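Local coordinates for intimin adherence protein (Escherichia coli O157:H7, PDB 3NCX), which probably mediates adherence of the bacterium to host cells by binding the receptor Tir through its C-terminal lectin-like domain, at residues Y35-L40 and K66-G71. The protein carries 1 engineered substitution. Numbering follows the deposited sequence.
Sequences YGQFKL and KVTLNG
Val67 N donates to Phe38 O at 2.7 Å in a nearly straight bond (170° at the hydrogen), and Phe38 N returns a bond to Val67 O, making this the hydrogen-bonded pair of an antiparallel bridge. Leu69 N reaches Gly36 O, continuing the pairing; the last link, Tyr35 N to Leu69 O, is weak. Alternating side chains divide the two surfaces by chemistry. On one, Phe38 holds CG between its backbone N and carbonyl carbon (chi1 59°), which lays the ring alongside Val67, whose CB stands over one face, offset toward the rim, 3.8 Å from the centroid (CH-pi), while Leu69 CG meets the rim at CE2. Leu40 CD1 closes on Val67 CG2 at 3.6 Å. Phe38 also packs on Val17 of strand 17-19 and Ile91 of strand 86-91. On the other surface, Gln37 runs alongside Thr68, and its NE2 donates to Thr68 OG1 at 2.9 Å, tilted 15° from the amide plane; its OE1 accepts a weak bond from Ser138 N. Before the strand begins, Tyr35 presents its ring edge to Asn70 OD1 and stacks on His139. One strand pair thus joins an apolar interior to a polar face, where Gln37, with Tyr35 at the adjoining loop, meets residues of the lectin-like domain.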
ATOM      1  N   TYR A  35      -2.569  -2.970   1.521  1.00 20.81           N
ATOM      2  CA  TYR A  35      -1.754  -4.103   1.951  1.00 15.67           C
ATOM      3  C   TYR A  35      -0.281  -3.884   1.633  1.00 17.59           C
ATOM      4  O   TYR A  35       0.524  -4.813   1.708  1.00 21.38           O
ATOM      5  CB  TYR A  35      -2.266  -5.404   1.333  1.00 16.83           C
ATOM      6  CG  TYR A  35      -3.717  -5.676   1.651  1.00 22.28           C
ATOM      7  CD1 TYR A  35      -4.613  -6.041   0.653  1.00 21.27           C
ATOM      8  CD2 TYR A  35      -4.194  -5.565   2.951  1.00 19.28           C
ATOM      9  CE1 TYR A  35      -5.942  -6.287   0.942  1.00 21.55           C
ATOM     10  CE2 TYR A  35      -5.521  -5.810   3.249  1.00 22.52           C
ATOM     11  CZ  TYR A  35      -6.390  -6.170   2.241  1.00 18.39           C
ATOM     12  OH  TYR A  35      -7.711  -6.415   2.532  1.00 17.49           O
ATOM     13  N   GLY A  36       0.064  -2.651   1.275  1.00 14.25           N
ATOM     14  CA  GLY A  36       1.455  -2.264   1.148  1.00 14.88           C
ATOM     15  C   GLY A  36       2.086  -2.293   2.524  1.00 18.71           C
ATOM     16  O   GLY A  36       1.387  -2.161   3.530  1.00 17.44           O
ATOM     17  N   GLN A  37       3.403  -2.464   2.582  1.00 15.91           N
ATOM     18  CA  GLN A  37       4.075  -2.652   3.863  1.00 16.05           C
ATOM     19  C   GLN A  37       5.331  -1.802   4.026  1.00 18.16           C
ATOM     20  O   GLN A  37       6.003  -1.470   3.048  1.00 19.74           O
ATOM     21  CB  GLN A  37       4.404  -4.131   4.065  1.00 17.71           C
ATOM     22  CG  GLN A  37       3.178  -5.030   4.038  1.00 19.02           C
ATOM     23  CD  GLN A  37       3.526  -6.498   4.136  1.00 14.51           C
ATOM     24  OE1 GLN A  37       4.468  -6.969   3.500  1.00 15.21           O
ATOM     25  NE2 GLN A  37       2.768  -7.231   4.940  1.00 17.29           N
ATOM     26  N   PHE A  38       5.643  -1.459   5.272  1.00 15.91           N
ATOM     27  CA  PHE A  38       6.815  -0.644   5.572  1.00 19.90           C
ATOM     28  C   PHE A  38       7.295  -0.829   7.010  1.00 19.98           C
ATOM     29  O   PHE A  38       6.507  -1.128   7.908  1.00 16.68           O
ATOM     30  CB  PHE A  38       6.530   0.834   5.286  1.00 17.48           C
ATOM     31  CG  PHE A  38       5.376   1.396   6.069  1.00 17.50           C
ATOM     32  CD1 PHE A  38       5.596   2.131   7.222  1.00 16.84           C
ATOM     33  CD2 PHE A  38       4.071   1.199   5.645  1.00 17.34           C
ATOM     34  CE1 PHE A  38       4.535   2.654   7.941  1.00 20.21           C
ATOM     35  CE2 PHE A  38       3.007   1.720   6.359  1.00 11.78           C
ATOM     36  CZ  PHE A  38       3.239   2.447   7.508  1.00 14.05           C
ATOM     37  N   LYS A  39       8.595  -0.647   7.217  1.00 21.50           N
ATOM     38  CA  LYS A  39       9.209  -0.851   8.526  1.00 22.49           C
ATOM     39  C   LYS A  39       9.442   0.468   9.252  1.00 20.54           C
ATOM     40  O   LYS A  39      10.258   1.285   8.824  1.00 18.71           O
ATOM     41  CB  LYS A  39      10.544  -1.583   8.375  1.00 24.44           C
ATOM     42  CG  LYS A  39      10.481  -2.852   7.544  1.00 25.81           C
ATOM     43  CD  LYS A  39      10.004  -4.039   8.361  1.00 36.94           C
ATOM     44  CE  LYS A  39      11.007  -4.398   9.445  1.00 43.11           C
ATOM     45  NZ  LYS A  39      10.637  -5.659  10.147  1.00 40.70           N
ATOM     46  N   LEU A  40       8.726   0.671  10.355  1.00 19.37           N
ATOM     47  CA  LEU A  40       8.972   1.814  11.223  1.00 17.86           C
ATOM     48  C   LEU A  40      10.240   1.575  12.039  1.00 22.00           C
ATOM     49  O   LEU A  40      10.415   0.507  12.625  1.00 21.31           O
ATOM     50  CB  LEU A  40       7.782   2.055  12.152  1.00 19.00           C
ATOM     51  CG  LEU A  40       6.512   2.606  11.499  1.00 19.53           C
ATOM     52  CD1 LEU A  40       5.354   2.595  12.481  1.00 13.26           C
ATOM     53  CD2 LEU A  40       6.753   4.009  10.961  1.00 13.79           C
ATOM     54  N   LYS A  66       7.059  -3.849  11.159  1.00 26.48           N
ATOM     55  CA  LYS A  66       6.464  -3.876   9.829  1.00 19.33           C
ATOM     56  C   LYS A  66       4.984  -3.539   9.921  1.00 19.52           C
ATOM     57  O   LYS A  66       4.230  -4.198  10.635  1.00 17.64           O
ATOM     58  CB  LYS A  66       6.644  -5.245   9.173  1.00 26.19           C
ATOM     59  CG  LYS A  66       6.137  -5.304   7.736  1.00 26.38           C
ATOM     60  CD  LYS A  66       5.920  -6.737   7.273  1.00 20.06           C
ATOM     61  CE  LYS A  66       7.217  -7.528   7.265  1.00 30.16           C
ATOM     62  NZ  LYS A  66       7.001  -8.935   6.827  1.00 28.57           N
ATOM     63  N   VAL A  67       4.577  -2.503   9.195  1.00 25.52           N
ATOM     64  CA  VAL A  67       3.193  -2.052   9.207  1.00 18.80           C
ATOM     65  C   VAL A  67       2.492  -2.402   7.900  1.00 20.65           C
ATOM     66  O   VAL A  67       3.028  -2.168   6.816  1.00 19.00           O
ATOM     67  CB  VAL A  67       3.100  -0.530   9.433  1.00 14.72           C
ATOM     68  CG1 VAL A  67       1.652  -0.068   9.360  1.00 17.87           C
ATOM     69  CG2 VAL A  67       3.717  -0.156  10.768  1.00 16.14           C
ATOM     70  N   THR A  68       1.294  -2.963   8.011  1.00 21.89           N
ATOM     71  CA  THR A  68       0.490  -3.291   6.842  1.00 21.81           C
ATOM     72  C   THR A  68      -0.745  -2.398   6.762  1.00 19.80           C
ATOM     73  O   THR A  68      -1.541  -2.336   7.699  1.00 21.04           O
ATOM     74  CB  THR A  68       0.059  -4.771   6.852  1.00 19.05           C
ATOM     75  OG1 THR A  68       1.219  -5.608   6.781  1.00 16.91           O
ATOM     76  CG2 THR A  68      -0.847  -5.070   5.668  1.00 19.55           C
ATOM     77  N   LEU A  69      -0.893  -1.698   5.642  1.00 19.46           N
ATOM     78  CA  LEU A  69      -2.054  -0.843   5.423  1.00 20.35           C
ATOM     79  C   LEU A  69      -3.276  -1.689   5.086  1.00 22.52           C
ATOM     80  O   LEU A  69      -3.201  -2.604   4.268  1.00 20.13           O
ATOM     81  CB  LEU A  69      -1.774   0.164   4.307  1.00 18.39           C
ATOM     82  CG  LEU A  69      -0.698   1.204   4.624  1.00 18.18           C
ATOM     83  CD1 LEU A  69      -0.312   1.996   3.383  1.00 18.89           C
ATOM     84  CD2 LEU A  69      -1.170   2.131   5.735  1.00 17.87           C
ATOM     85  N   ASN A  70      -4.401  -1.382   5.722  1.00 25.89           N
ATOM     86  CA  ASN A  70      -5.606  -2.182   5.552  1.00 19.70           C
ATOM     87  C   ASN A  70      -6.801  -1.369   5.066  1.00 22.30           C
ATOM     88  O   ASN A  70      -7.696  -1.902   4.410  1.00 21.65           O
ATOM     89  CB  ASN A  70      -5.958  -2.898   6.859  1.00 17.29           C
ATOM     90  CG  ASN A  70      -4.864  -3.843   7.323  1.00 23.04           C
ATOM     91  OD1 ASN A  70      -4.213  -4.507   6.514  1.00 19.20           O
ATOM     92  ND2 ASN A  70      -4.656  -3.907   8.634  1.00 25.35           N
ATOM     93  N   GLY A  71      -6.814  -0.080   5.388  1.00 21.78           N
ATOM     94  CA  GLY A  71      -7.940   0.764   5.039  1.00 21.50           C
ATOM     95  C   GLY A  71      -7.601   2.236   4.916  1.00 21.53           C
ATOM     96  O   GLY A  71      -6.681   2.733   5.565  1.00 19.09           O
TER